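Local coordinates for malonyl CoA:acyl carrier protein malonyltransferase (Streptomyces coelicolor, PDB 1NM2) that probably transfers the malonyl group of malonyl-CoA to holo acyl carrier protein, making malonyl-ACP for fatty acid biosynthesis, at residues V59-L64 / S118-R123; E154-T159 / A179-D184; T271-V276 / R288-V293. All coordinates share one frame; numbering follows the deposited sequence.

Interaction 1: V59-L64 / S118-R123; sequences VAQPLL and SLVRRR. With ACY (acetic acid), chain D.
Arg123 reaches Gln61 with CG anti to the backbone N (chi1 -175°) and a chain extended from CG to NE; Gln61 turns CG anti to its own carbonyl carbon, and the two side chains cross at about a right angle. There NH1 of Arg123 gives OE1 of Gln61 a nearly straight hydrogen bond, 2.9 Å long with an N-H...O angle of 171°. The oxygen lies in the guanidinium plane, whereas NH1 stands above the amide, 61° out of the carbonyl plane. NH1 of Arg123 also bonds OXT of the acetate at 2.8 Å; its NH2 adds a longer bond to that oxygen and one to Ser98 OG. The axes of segments 59-64 and 118-123 pass 7.9 Å apart, nearly antiparallel, with Val120 between them: its CG2 meets CB of Gln61 at 3.6 Å, and CG1 lies 3.6 Å from CA of Pro62. An alanine in place of Arg123 would probably leave Gln61 OE1 without this donor and the acetate without its guanidinium partner. The acetate mimics a malonyl group, which is consistent with the guanidinium receiving the malonyl carboxylate, and Gln61 probably steadies it from the second shell.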
# COMPACT_ATOMS: atom_id res chain seq x y z
N VAL A 59 0.27 -13.63 2.87
CA VAL A 59 0.38 -13.30 4.28
C VAL A 59 0.63 -11.80 4.47
O VAL A 59 -0.04 -11.15 5.27
CB VAL A 59 1.54 -14.08 4.96
CG1 VAL A 59 1.80 -13.54 6.37
CG2 VAL A 59 1.21 -15.57 5.04
N ALA A 60 1.58 -11.27 3.72
CA ALA A 60 1.94 -9.86 3.83
C ALA A 60 0.78 -8.88 3.67
O ALA A 60 0.66 -7.92 4.44
CB ALA A 60 3.04 -9.52 2.82
N GLN A 61 -0.08 -9.10 2.68
CA GLN A 61 -1.19 -8.17 2.47
C GLN A 61 -2.13 -8.03 3.66
O GLN A 61 -2.34 -6.93 4.16
CB GLN A 61 -1.93 -8.53 1.17
CG GLN A 61 -1.02 -8.33 -0.05
CD GLN A 61 -1.74 -8.32 -1.37
OE1 GLN A 61 -2.90 -7.91 -1.46
NE2 GLN A 61 -1.05 -8.73 -2.43
N PRO A 62 -2.72 -9.14 4.15
CA PRO A 62 -3.62 -8.98 5.31
C PRO A 62 -2.90 -8.49 6.57
O PRO A 62 -3.47 -7.77 7.38
CB PRO A 62 -4.23 -10.38 5.48
CG PRO A 62 -3.19 -11.30 4.88
CD PRO A 62 -2.76 -10.52 3.64
N LEU A 63 -1.65 -8.90 6.74
CA LEU A 63 -0.87 -8.48 7.90
C LEU A 63 -0.69 -6.96 7.90
O LEU A 63 -0.83 -6.30 8.93
CB LEU A 63 0.50 -9.16 7.91
CG LEU A 63 1.47 -8.77 9.02
CD1 LEU A 63 0.85 -9.02 10.40
CD2 LEU A 63 2.75 -9.60 8.88
N LEU A 64 -0.36 -6.40 6.73
CA LEU A 64 -0.17 -4.96 6.61
C LEU A 64 -1.45 -4.19 6.90
O LEU A 64 -1.41 -3.16 7.57
CB LEU A 64 0.32 -4.61 5.19
CG LEU A 64 1.80 -4.90 4.92
CD1 LEU A 64 2.09 -4.86 3.43
CD2 LEU A 64 2.65 -3.89 5.67
N SER A 118 -10.96 -9.41 4.83
CA SER A 118 -11.43 -10.53 4.04
C SER A 118 -11.11 -10.29 2.56
O SER A 118 -10.71 -11.20 1.84
CB SER A 118 -12.94 -10.71 4.21
OG SER A 118 -13.44 -11.73 3.36
N LEU A 119 -11.28 -9.04 2.13
CA LEU A 119 -10.99 -8.67 0.75
C LEU A 119 -9.50 -8.76 0.45
O LEU A 119 -9.10 -9.27 -0.60
CB LEU A 119 -11.47 -7.24 0.49
CG LEU A 119 -11.25 -6.73 -0.94
CD1 LEU A 119 -12.20 -7.45 -1.90
CD2 LEU A 119 -11.49 -5.22 -0.99
N VAL A 120 -8.68 -8.25 1.36
CA VAL A 120 -7.23 -8.26 1.14
C VAL A 120 -6.63 -9.66 1.27
O VAL A 120 -5.60 -9.95 0.66
CB VAL A 120 -6.52 -7.26 2.10
CG1 VAL A 120 -6.46 -7.81 3.51
CG2 VAL A 120 -5.14 -6.94 1.57
N ARG A 121 -7.26 -10.52 2.06
CA ARG A 121 -6.79 -11.90 2.21
C ARG A 121 -6.94 -12.50 0.80
O ARG A 121 -6.05 -13.17 0.30
CB ARG A 121 -7.68 -12.67 3.19
CG ARG A 121 -7.03 -13.83 3.98
CD ARG A 121 -5.96 -14.60 3.22
NE ARG A 121 -5.93 -16.01 3.61
CZ ARG A 121 -4.83 -16.76 3.67
NH1 ARG A 121 -3.65 -16.24 3.36
NH2 ARG A 121 -4.92 -18.04 4.02
N ARG A 122 -8.09 -12.25 0.18
CA ARG A 122 -8.36 -12.75 -1.17
C ARG A 122 -7.45 -12.06 -2.18
O ARG A 122 -7.01 -12.67 -3.16
CB ARG A 122 -9.83 -12.50 -1.54
CG ARG A 122 -10.82 -13.29 -0.71
CD ARG A 122 -10.69 -14.78 -0.99
NE ARG A 122 -11.50 -15.59 -0.09
CZ ARG A 122 -11.66 -16.91 -0.22
NH1 ARG A 122 -11.06 -17.55 -1.21
NH2 ARG A 122 -12.42 -17.58 0.65
N ARG A 123 -7.17 -10.78 -1.95
CA ARG A 123 -6.30 -10.03 -2.84
C ARG A 123 -4.93 -10.70 -2.88
O ARG A 123 -4.39 -10.98 -3.96
CB ARG A 123 -6.14 -8.59 -2.34
CG ARG A 123 -5.34 -7.66 -3.26
CD ARG A 123 -5.20 -6.28 -2.63
NE ARG A 123 -4.73 -5.25 -3.55
CZ ARG A 123 -3.46 -4.98 -3.81
NH1 ARG A 123 -2.49 -5.67 -3.22
NH2 ARG A 123 -3.15 -4.00 -4.65
C ACY D . 1.12 -5.12 -4.25
O ACY D . 1.58 -6.02 -3.44
OXT ACY D . -0.11 -4.91 -4.56
CH3 ACY D . 2.19 -4.24 -4.87

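Interaction 2: E154-T159 / A179-D184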
# COMPACT_ATOMS: atom_id res chain seq x y z
N GLU A 154 9.20 0.50 -21.40
CA GLU A 154 8.00 0.16 -22.15
C GLU A 154 8.36 -0.34 -23.54
O GLU A 154 7.71 -1.25 -24.07
CB GLU A 154 7.07 1.37 -22.27
CG GLU A 154 6.49 1.82 -20.93
CD GLU A 154 5.43 2.89 -21.08
OE1 GLU A 154 5.65 3.86 -21.84
OE2 GLU A 154 4.39 2.78 -20.41
N ARG A 155 9.40 0.25 -24.14
CA ARG A 155 9.84 -0.18 -25.46
C ARG A 155 10.33 -1.62 -25.40
O ARG A 155 10.26 -2.35 -26.38
CB ARG A 155 10.97 0.71 -25.97
CG ARG A 155 10.55 1.77 -26.96
CD ARG A 155 11.79 2.40 -27.57
NE ARG A 155 12.64 1.37 -28.17
CZ ARG A 155 13.95 1.26 -27.95
NH1 ARG A 155 14.56 2.11 -27.15
NH2 ARG A 155 14.63 0.29 -28.54
N LEU A 156 10.84 -2.01 -24.24
CA LEU A 156 11.34 -3.37 -24.05
C LEU A 156 10.20 -4.31 -23.67
O LEU A 156 10.42 -5.51 -23.51
CB LEU A 156 12.43 -3.41 -22.98
CG LEU A 156 13.86 -3.20 -23.47
CD1 LEU A 156 13.96 -1.94 -24.32
CD2 LEU A 156 14.79 -3.11 -22.26
N GLY A 157 9.00 -3.77 -23.53
CA GLY A 157 7.86 -4.60 -23.21
C GLY A 157 7.41 -4.61 -21.77
O GLY A 157 6.46 -5.30 -21.42
N LEU A 158 8.08 -3.83 -20.93
CA LEU A 158 7.73 -3.75 -19.51
C LEU A 158 6.69 -2.66 -19.29
O LEU A 158 6.43 -1.85 -20.18
CB LEU A 158 8.97 -3.43 -18.67
CG LEU A 158 10.19 -4.35 -18.63
CD1 LEU A 158 9.77 -5.74 -18.22
CD2 LEU A 158 10.88 -4.36 -19.98
N THR A 159 6.11 -2.62 -18.10
CA THR A 159 5.14 -1.59 -17.78
C THR A 159 5.61 -0.88 -16.52
O THR A 159 6.25 -1.48 -15.66
CB THR A 159 3.74 -2.19 -17.51
OG1 THR A 159 3.75 -2.83 -16.23
CG2 THR A 159 3.38 -3.21 -18.56
N ALA A 179 15.34 -9.05 -17.35
CA ALA A 179 16.76 -9.34 -17.55
C ALA A 179 17.28 -8.49 -18.71
O ALA A 179 18.40 -7.98 -18.67
CB ALA A 179 16.94 -10.82 -17.86
N ALA A 180 16.46 -8.32 -19.74
CA ALA A 180 16.86 -7.51 -20.89
C ALA A 180 17.00 -6.06 -20.46
O ALA A 180 17.83 -5.32 -21.00
CB ALA A 180 15.81 -7.61 -22.01
N LEU A 181 16.21 -5.66 -19.47
CA LEU A 181 16.23 -4.29 -18.95
C LEU A 181 17.53 -4.04 -18.20
O LEU A 181 18.08 -2.94 -18.25
CB LEU A 181 15.05 -4.06 -18.01
CG LEU A 181 14.38 -2.68 -17.95
CD1 LEU A 181 13.72 -2.53 -16.59
CD2 LEU A 181 15.39 -1.57 -18.17
N ASN A 182 18.00 -5.06 -17.49
CA ASN A 182 19.24 -4.93 -16.72
C ASN A 182 20.46 -4.91 -17.63
O ASN A 182 21.46 -4.25 -17.33
CB ASN A 182 19.36 -6.07 -15.71
CG ASN A 182 20.57 -5.93 -14.82
OD1 ASN A 182 20.82 -4.85 -14.28
ND2 ASN A 182 21.33 -7.01 -14.67
N GLU A 183 20.38 -5.65 -18.73
CA GLU A 183 21.48 -5.73 -19.68
C GLU A 183 21.51 -4.48 -20.55
O GLU A 183 22.58 -4.00 -20.93
CB GLU A 183 21.34 -7.00 -20.53
CG GLU A 183 21.67 -8.28 -19.76
CD GLU A 183 21.19 -9.55 -20.45
OE1 GLU A 183 21.53 -9.76 -21.64
OE2 GLU A 183 20.48 -10.34 -19.80
N ASP A 184 20.33 -3.95 -20.85
CA ASP A 184 20.21 -2.74 -21.64
C ASP A 184 19.39 -1.75 -20.83
O ASP A 184 18.18 -1.61 -21.01
CB ASP A 184 19.54 -3.04 -22.98
CG ASP A 184 19.23 -1.79 -23.78
OD1 ASP A 184 19.91 -0.76 -23.57
OD2 ASP A 184 18.32 -1.84 -24.63
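Leu156 and Leu181 mark the nearest backbone approach, their CA atoms 7.1 Å apart, Leu156 just past the end of its helix and Leu181 in the last turn of the other. Helix 146-155 ends in a Schellman motif: Gly157 takes a positive phi of 101°, and its N bonds back to the carbonyl O of Glu154 at 2.9 Å. A CB at these backbone angles would run into the carbonyl O of Leu156, so a side chain would be poorly tolerated there. The chain then turns through Leu158 into strand 159-165. Opposite, helix 175-183 gives way to loop at Asp184, whose N still bonds the carbonyl O of Ala180. These are the two helices of a ferredoxin-like subdomain, in which the strands 189-194, 136-143, 168-172 and 159-165 lie antiparallel in that order and the contact joins the C-terminal ends of the helices. Leu156 does most of the touching, mainly through its CD2 methyl. Leu156 CD2 packs on CA of Leu181 at 3.8 Å and lies 3.9 Å from the carbonyl O of Asp184, an oxygen that also accepts a hydrogen bond from His152. Leu158 adds a looser touch, CD2 to Leu181 CG at 4.4 Å, and it also rests on Leu153. Leu181 also touches His152 and Pro186. Arg155 and Asp184 carry opposite charges, but NH2 and OD2 stay 5.8 Å apart, too far for a salt bridge.

Interaction 3: T271-V276 / R288-V293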
# COMPACT_ATOMS: atom_id res chain seq x y z
N THR A 271 -0.67 19.84 5.08
CA THR A 271 0.32 20.47 5.96
C THR A 271 1.02 19.43 6.84
O THR A 271 2.07 19.71 7.42
CB THR A 271 -0.33 21.54 6.88
OG1 THR A 271 -1.41 20.95 7.61
CG2 THR A 271 -0.84 22.72 6.05
N ALA A 272 0.44 18.24 6.92
CA ALA A 272 1.02 17.16 7.71
C ALA A 272 0.56 15.80 7.21
O ALA A 272 -0.58 15.64 6.77
CB ALA A 272 0.64 17.32 9.18
N ILE A 273 1.46 14.82 7.27
CA ILE A 273 1.17 13.46 6.84
C ILE A 273 1.64 12.47 7.90
O ILE A 273 2.78 12.51 8.35
CB ILE A 273 1.88 13.09 5.52
CG1 ILE A 273 1.28 13.88 4.36
CG2 ILE A 273 1.73 11.59 5.25
CD1 ILE A 273 1.97 13.61 3.02
N ILE A 274 0.73 11.58 8.29
CA ILE A 274 1.04 10.54 9.26
C ILE A 274 0.86 9.21 8.53
O ILE A 274 -0.19 8.96 7.92
CB ILE A 274 0.08 10.59 10.47
CG1 ILE A 274 0.35 11.85 11.29
CG2 ILE A 274 0.26 9.34 11.33
CD1 ILE A 274 -0.59 12.02 12.47
N GLU A 275 1.89 8.38 8.55
CA GLU A 275 1.85 7.08 7.91
C GLU A 275 1.63 6.03 9.01
O GLU A 275 2.40 5.97 9.96
CB GLU A 275 3.16 6.82 7.16
CG GLU A 275 3.34 5.41 6.63
CD GLU A 275 4.67 5.22 5.92
OE1 GLU A 275 5.65 5.92 6.27
OE2 GLU A 275 4.74 4.36 5.02
N VAL A 276 0.58 5.23 8.88
CA VAL A 276 0.31 4.22 9.90
C VAL A 276 1.35 3.11 9.90
O VAL A 276 2.22 3.06 9.03
CB VAL A 276 -1.11 3.61 9.74
CG1 VAL A 276 -2.16 4.71 9.90
CG2 VAL A 276 -1.25 2.92 8.36
N ARG A 288 10.79 13.91 0.41
CA ARG A 288 11.44 14.28 -0.84
C ARG A 288 10.53 15.07 -1.77
O ARG A 288 10.90 16.14 -2.26
CB ARG A 288 11.94 13.03 -1.57
CG ARG A 288 13.11 12.36 -0.88
CD ARG A 288 13.68 11.24 -1.74
NE ARG A 288 15.01 10.86 -1.29
CZ ARG A 288 16.05 11.68 -1.24
NH1 ARG A 288 15.91 12.95 -1.62
NH2 ARG A 288 17.23 11.25 -0.81
N ALA A 289 9.32 14.56 -2.00
CA ALA A 289 8.38 15.20 -2.90
C ALA A 289 7.49 16.28 -2.28
O ALA A 289 6.92 17.10 -3.00
CB ALA A 289 7.50 14.13 -3.56
N LEU A 290 7.36 16.29 -0.96
CA LEU A 290 6.51 17.28 -0.31
C LEU A 290 7.25 18.14 0.71
O LEU A 290 6.98 18.07 1.91
CB LEU A 290 5.32 16.58 0.35
CG LEU A 290 4.49 15.73 -0.61
CD1 LEU A 290 3.47 14.90 0.15
CD2 LEU A 290 3.82 16.63 -1.63
N PRO A 291 8.18 18.98 0.24
CA PRO A 291 8.95 19.85 1.14
C PRO A 291 8.04 20.82 1.89
O PRO A 291 7.09 21.36 1.31
CB PRO A 291 9.92 20.55 0.21
CG PRO A 291 9.15 20.63 -1.08
CD PRO A 291 8.52 19.26 -1.17
N GLY A 292 8.32 21.04 3.17
CA GLY A 292 7.51 21.96 3.95
C GLY A 292 6.35 21.27 4.66
O GLY A 292 5.64 21.90 5.44
N VAL A 293 6.17 19.98 4.39
CA VAL A 293 5.09 19.22 5.02
C VAL A 293 5.63 18.39 6.18
O VAL A 293 6.63 17.68 6.03
CB VAL A 293 4.43 18.27 4.00
CG1 VAL A 293 3.34 17.45 4.67
CG2 VAL A 293 3.85 19.07 2.84
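Ile273 and Leu290 meet methyl to methyl, with CD1 of one 3.5 Å from CD1 of the other, closer than two methyls normally sit. Ile273 places CG1 beside its backbone N, anti to the carbonyl carbon (chi1 -68°), and the two side chains cross at about a right angle. Val293 is the second apolar partner. Val293 CG1, anti to the backbone N, lies against the main chain where the strand begins, 3.7 Å from C of Thr271 and close to N of Ala272. The same Val293 CG1 comes within 4.1 Å of Ile273 CG1. Phe265 and Lys266 of helix 258-267 touch the isoleucine and the leucine respectively.

Backbone bonds shape the loop that carries these groups. Leu290 to Val293 form a type II beta turn, closed by Val293 N to Leu290 O at 3.2 Å, with Gly292 at a positive phi of 91°. The chain then enters strand 294-297, where Lys294 bonds to the backbones of Thr271 and Ile273. This is the return leg of the beta-alpha-beta unit built from strand 272-275, helix 281-289 and strand 294-297.

Polar side chains find partners outside the two segments: Thr271 OG1 with His314 ND1 and Met2 N, Glu275 with Gly280 N and Leu282 N. No hydrogen bond joins the two segments, so the turn after the helix packs on the strand through apolar contact, and the directional bonding begins one residue on, at Lys294.

In the fold
Only interaction 1 lies at the active site, where the bound acetate and Ser98, probably the nucleophile of a GxSxG elbow, meet the end of Arg123. Interaction 3 belongs to the same core: strand 272-275 is separated from strand 93-96, which leads to Ser98, by strand 3-7 alone. The centres of these two contacts are about 26 Å apart, on opposite sides of the chain's centre, yet their nearest atoms are about 6 Å apart without touching. Interaction 2 sits out on the ferredoxin-like subdomain, its centre about 30 Å from the centre of interaction 1 and about 33 Å from that of interaction 3. All three follow one another along the chain in series.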